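Local atomic coordinates of putative glycosyltransferase (GalT1) (Streptococcus parasanguinis FW213, PDB entry 5HEA), a protein that probably transfers a sugar from a nucleotide-activated donor, through a GT-A type glycosyltransferase domain in the C-terminal part of a longer protein. Residues 116-121 with 203-208. Residues are numbered along the deposited sequence; the frame is centred on the assembly and turned at random.
Sequences ISVCNF and SQITFI
Val118 and Thr206 belong to two neighbouring parallel strands, 116-121 and 204-208, in the mixed sheet of the GT-A type glycosyltransferase domain. The pairing is buried. Strand 171-174 runs antiparallel along the other edge of 116-121, and strand 142-146 does the same for 204-208. Three backbone hydrogen bonds set the register. Thr206 N donates to Ile116 O at 3.0 Å. Val118 N donates to Thr206 O at 2.9 Å. Ile208 N donates to Val118 O at 2.8 Å. The middle bond is the most bent, with 145° at the hydrogen.

Ile116, Val118, Ile205 and Phe207 share one face of the sheet. Val118 lies against Ile205 and Phe207 of the partner strand. Its CG2 meets Ile205 CG2 at 4.0 Å, and its CG1, anti to the backbone N, meets Phe207 CD1 at 3.9 Å. Val118 CB lies at the edge of the Phe207 ring, in its plane.

Ser117, Cys119, Thr206 and Ile208 occupy the other face. Helix 101-110 packs on Ser117 and Cys119, Ser117 OG is hydrogen-bonded to Leu105 O, and Thr206 OG1 is held by Ser114 OG and Asn144 OD1. Ile208 CG1 sits between its own N and carbonyl carbon (chi1 40°) and reaches Cys119 CB at 3.6 Å.

Beyond Cys119, Asn120 turns its amide to the Phe207 ring, the two planes 62° apart. Asn120 OD1 accepts a bond from Phe121 N, and ND2 bonds Asn209 OD1. Asn120 ND2 also lies at the ring edge, 3.8 Å from Phe207 CZ.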
ATOM      1  N   ILE A 116       5.857  23.558 -38.382  1.00 23.17           N
ATOM      2  CA  ILE A 116       4.768  23.701 -37.419  1.00 24.84           C
ATOM      3  C   ILE A 116       3.980  24.954 -37.790  1.00 28.19           C
ATOM      4  O   ILE A 116       4.569  25.958 -38.193  1.00 20.23           O
ATOM      5  CB  ILE A 116       5.309  23.859 -35.974  1.00 21.05           C
ATOM      6  CG1 ILE A 116       6.175  22.647 -35.596  1.00 22.78           C
ATOM      7  CG2 ILE A 116       4.145  24.037 -34.969  1.00 16.19           C
ATOM      8  CD1 ILE A 116       6.904  22.771 -34.263  1.00 25.95           C
ATOM      9  N   SER A 117       2.654  24.884 -37.702  1.00 21.22           N
ATOM     10  CA  SER A 117       1.823  26.078 -37.753  1.00 26.99           C
ATOM     11  C   SER A 117       0.998  26.139 -36.463  1.00 25.79           C
ATOM     12  O   SER A 117       0.687  25.110 -35.857  1.00 21.73           O
ATOM     13  CB  SER A 117       0.920  26.098 -38.989  1.00 22.39           C
ATOM     14  OG  SER A 117      -0.060  25.078 -38.929  1.00 23.30           O
ATOM     15  N   VAL A 118       0.675  27.354 -36.039  1.00 21.25           N
ATOM     16  CA  VAL A 118       0.032  27.591 -34.756  1.00 23.41           C
ATOM     17  C   VAL A 118      -1.016  28.659 -34.976  1.00 30.75           C
ATOM     18  O   VAL A 118      -0.752  29.656 -35.656  1.00 25.23           O
ATOM     19  CB  VAL A 118       1.049  28.115 -33.708  1.00 21.35           C
ATOM     20  CG1 VAL A 118       0.369  28.372 -32.344  1.00 19.76           C
ATOM     21  CG2 VAL A 118       2.232  27.154 -33.554  1.00 20.56           C
ATOM     22  N   CYS A 119      -2.212  28.455 -34.437  1.00 23.53           N
ATOM     23  CA  CYS A 119      -3.192  29.537 -34.433  1.00 23.57           C
ATOM     24  C   CYS A 119      -3.511  29.927 -33.003  1.00 23.45           C
ATOM     25  O   CYS A 119      -2.919  29.400 -32.057  1.00 24.18           O
ATOM     26  CB  CYS A 119      -4.464  29.188 -35.236  1.00 20.77           C
ATOM     27  SG  CYS A 119      -5.564  27.933 -34.513  1.00 27.84           S
ATOM     28  N   ASN A 120      -4.440  30.851 -32.839  1.00 21.65           N
ATOM     29  CA  ASN A 120      -4.776  31.342 -31.517  1.00 24.18           C
ATOM     30  C   ASN A 120      -6.115  30.739 -31.103  1.00 24.63           C
ATOM     31  O   ASN A 120      -6.656  29.858 -31.789  1.00 20.61           O
ATOM     32  CB  ASN A 120      -4.837  32.879 -31.540  1.00 24.41           C
ATOM     33  CG  ASN A 120      -4.412  33.506 -30.224  1.00 27.71           C
ATOM     34  OD1 ASN A 120      -4.661  32.960 -29.148  1.00 23.80           O
ATOM     35  ND2 ASN A 120      -3.757  34.655 -30.305  1.00 25.91           N
ATOM     36  N   PHE A 121      -6.655  31.192 -29.982  1.00 24.17           N
ATOM     37  CA  PHE A 121      -7.965  30.696 -29.565  1.00 25.18           C
ATOM     38  C   PHE A 121      -8.820  31.819 -29.005  1.00 25.13           C
ATOM     39  O   PHE A 121      -8.304  32.802 -28.475  1.00 23.13           O
ATOM     40  CB  PHE A 121      -7.825  29.561 -28.525  1.00 25.15           C
ATOM     41  CG  PHE A 121      -7.193  29.991 -27.237  1.00 28.02           C
ATOM     42  CD1 PHE A 121      -7.968  30.483 -26.196  1.00 40.25           C
ATOM     43  CD2 PHE A 121      -5.824  29.919 -27.066  1.00 33.24           C
ATOM     44  CE1 PHE A 121      -7.383  30.888 -25.010  1.00 47.27           C
ATOM     45  CE2 PHE A 121      -5.234  30.329 -25.886  1.00 44.75           C
ATOM     46  CZ  PHE A 121      -6.010  30.811 -24.858  1.00 48.02           C
ATOM     47  N   SER A 203      12.520  24.117 -37.875  1.00 27.28           N
ATOM     48  CA  SER A 203      13.378  25.132 -38.497  1.00 33.28           C
ATOM     49  C   SER A 203      12.641  26.463 -38.586  1.00 31.92           C
ATOM     50  O   SER A 203      13.235  27.525 -38.417  1.00 34.71           O
ATOM     51  CB  SER A 203      13.804  24.708 -39.911  1.00 40.50           C
ATOM     52  OG  SER A 203      14.725  23.632 -39.877  1.00 50.78           O
ATOM     53  N   GLN A 204      11.339  26.391 -38.855  1.00 25.78           N
ATOM     54  CA  GLN A 204      10.505  27.577 -38.981  1.00 22.37           C
ATOM     55  C   GLN A 204       9.088  27.274 -38.517  1.00 26.08           C
ATOM     56  O   GLN A 204       8.556  26.186 -38.750  1.00 25.08           O
ATOM     57  CB  GLN A 204      10.466  28.066 -40.430  1.00 23.03           C
ATOM     58  CG  GLN A 204       9.533  29.258 -40.658  1.00 27.31           C
ATOM     59  CD  GLN A 204       9.568  29.754 -42.093  1.00 28.88           C
ATOM     60  OE1 GLN A 204      10.454  30.522 -42.478  1.00 31.82           O
ATOM     61  NE2 GLN A 204       8.609  29.307 -42.894  1.00 28.65           N
ATOM     62  N   ILE A 205       8.480  28.253 -37.864  1.00 23.45           N
ATOM     63  CA  ILE A 205       7.131  28.113 -37.361  1.00 23.82           C
ATOM     64  C   ILE A 205       6.274  29.239 -37.931  1.00 26.28           C
ATOM     65  O   ILE A 205       6.719  30.380 -37.991  1.00 26.80           O
ATOM     66  CB  ILE A 205       7.146  28.171 -35.832  1.00 24.09           C
ATOM     67  CG1 ILE A 205       8.045  27.038 -35.294  1.00 25.44           C
ATOM     68  CG2 ILE A 205       5.723  28.130 -35.286  1.00 27.00           C
ATOM     69  CD1 ILE A 205       8.189  27.004 -33.779  1.00 28.73           C
ATOM     70  N   THR A 206       5.058  28.912 -38.369  1.00 22.00           N
ATOM     71  CA  THR A 206       4.139  29.928 -38.871  1.00 27.48           C
ATOM     72  C   THR A 206       2.997  30.143 -37.879  1.00 29.97           C
ATOM     73  O   THR A 206       2.327  29.191 -37.473  1.00 26.93           O
ATOM     74  CB  THR A 206       3.562  29.546 -40.243  1.00 26.32           C
ATOM     75  OG1 THR A 206       4.632  29.411 -41.188  1.00 25.84           O
ATOM     76  CG2 THR A 206       2.586  30.620 -40.734  1.00 26.01           C
ATOM     77  N   PHE A 207       2.791  31.395 -37.479  1.00 22.73           N
ATOM     78  CA  PHE A 207       1.700  31.740 -36.573  1.00 24.48           C
ATOM     79  C   PHE A 207       0.589  32.456 -37.322  1.00 31.06           C
ATOM     80  O   PHE A 207       0.858  33.400 -38.076  1.00 25.05           O
ATOM     81  CB  PHE A 207       2.208  32.635 -35.432  1.00 25.51           C
ATOM     82  CG  PHE A 207       1.131  33.027 -34.448  1.00 22.20           C
ATOM     83  CD1 PHE A 207       0.585  32.085 -33.589  1.00 26.03           C
ATOM     84  CD2 PHE A 207       0.672  34.328 -34.381  1.00 26.16           C
ATOM     85  CE1 PHE A 207      -0.393  32.435 -32.690  1.00 23.70           C
ATOM     86  CE2 PHE A 207      -0.323  34.688 -33.485  1.00 24.25           C
ATOM     87  CZ  PHE A 207      -0.851  33.742 -32.637  1.00 24.26           C
ATOM     88  N   ILE A 208      -0.657  32.014 -37.128  1.00 19.63           N
ATOM     89  CA  ILE A 208      -1.805  32.783 -37.626  1.00 25.01           C
ATOM     90  C   ILE A 208      -2.639  33.297 -36.458  1.00 30.35           C
ATOM     91  O   ILE A 208      -3.150  32.506 -35.652  1.00 27.52           O
ATOM     92  CB  ILE A 208      -2.696  31.992 -38.631  1.00 36.68           C
ATOM     93  CG1 ILE A 208      -2.854  30.545 -38.207  1.00 33.59           C
ATOM     94  CG2 ILE A 208      -2.088  32.015 -40.024  1.00 46.38           C
ATOM     95  CD1 ILE A 208      -3.707  29.723 -39.145  1.00 35.33           C
TER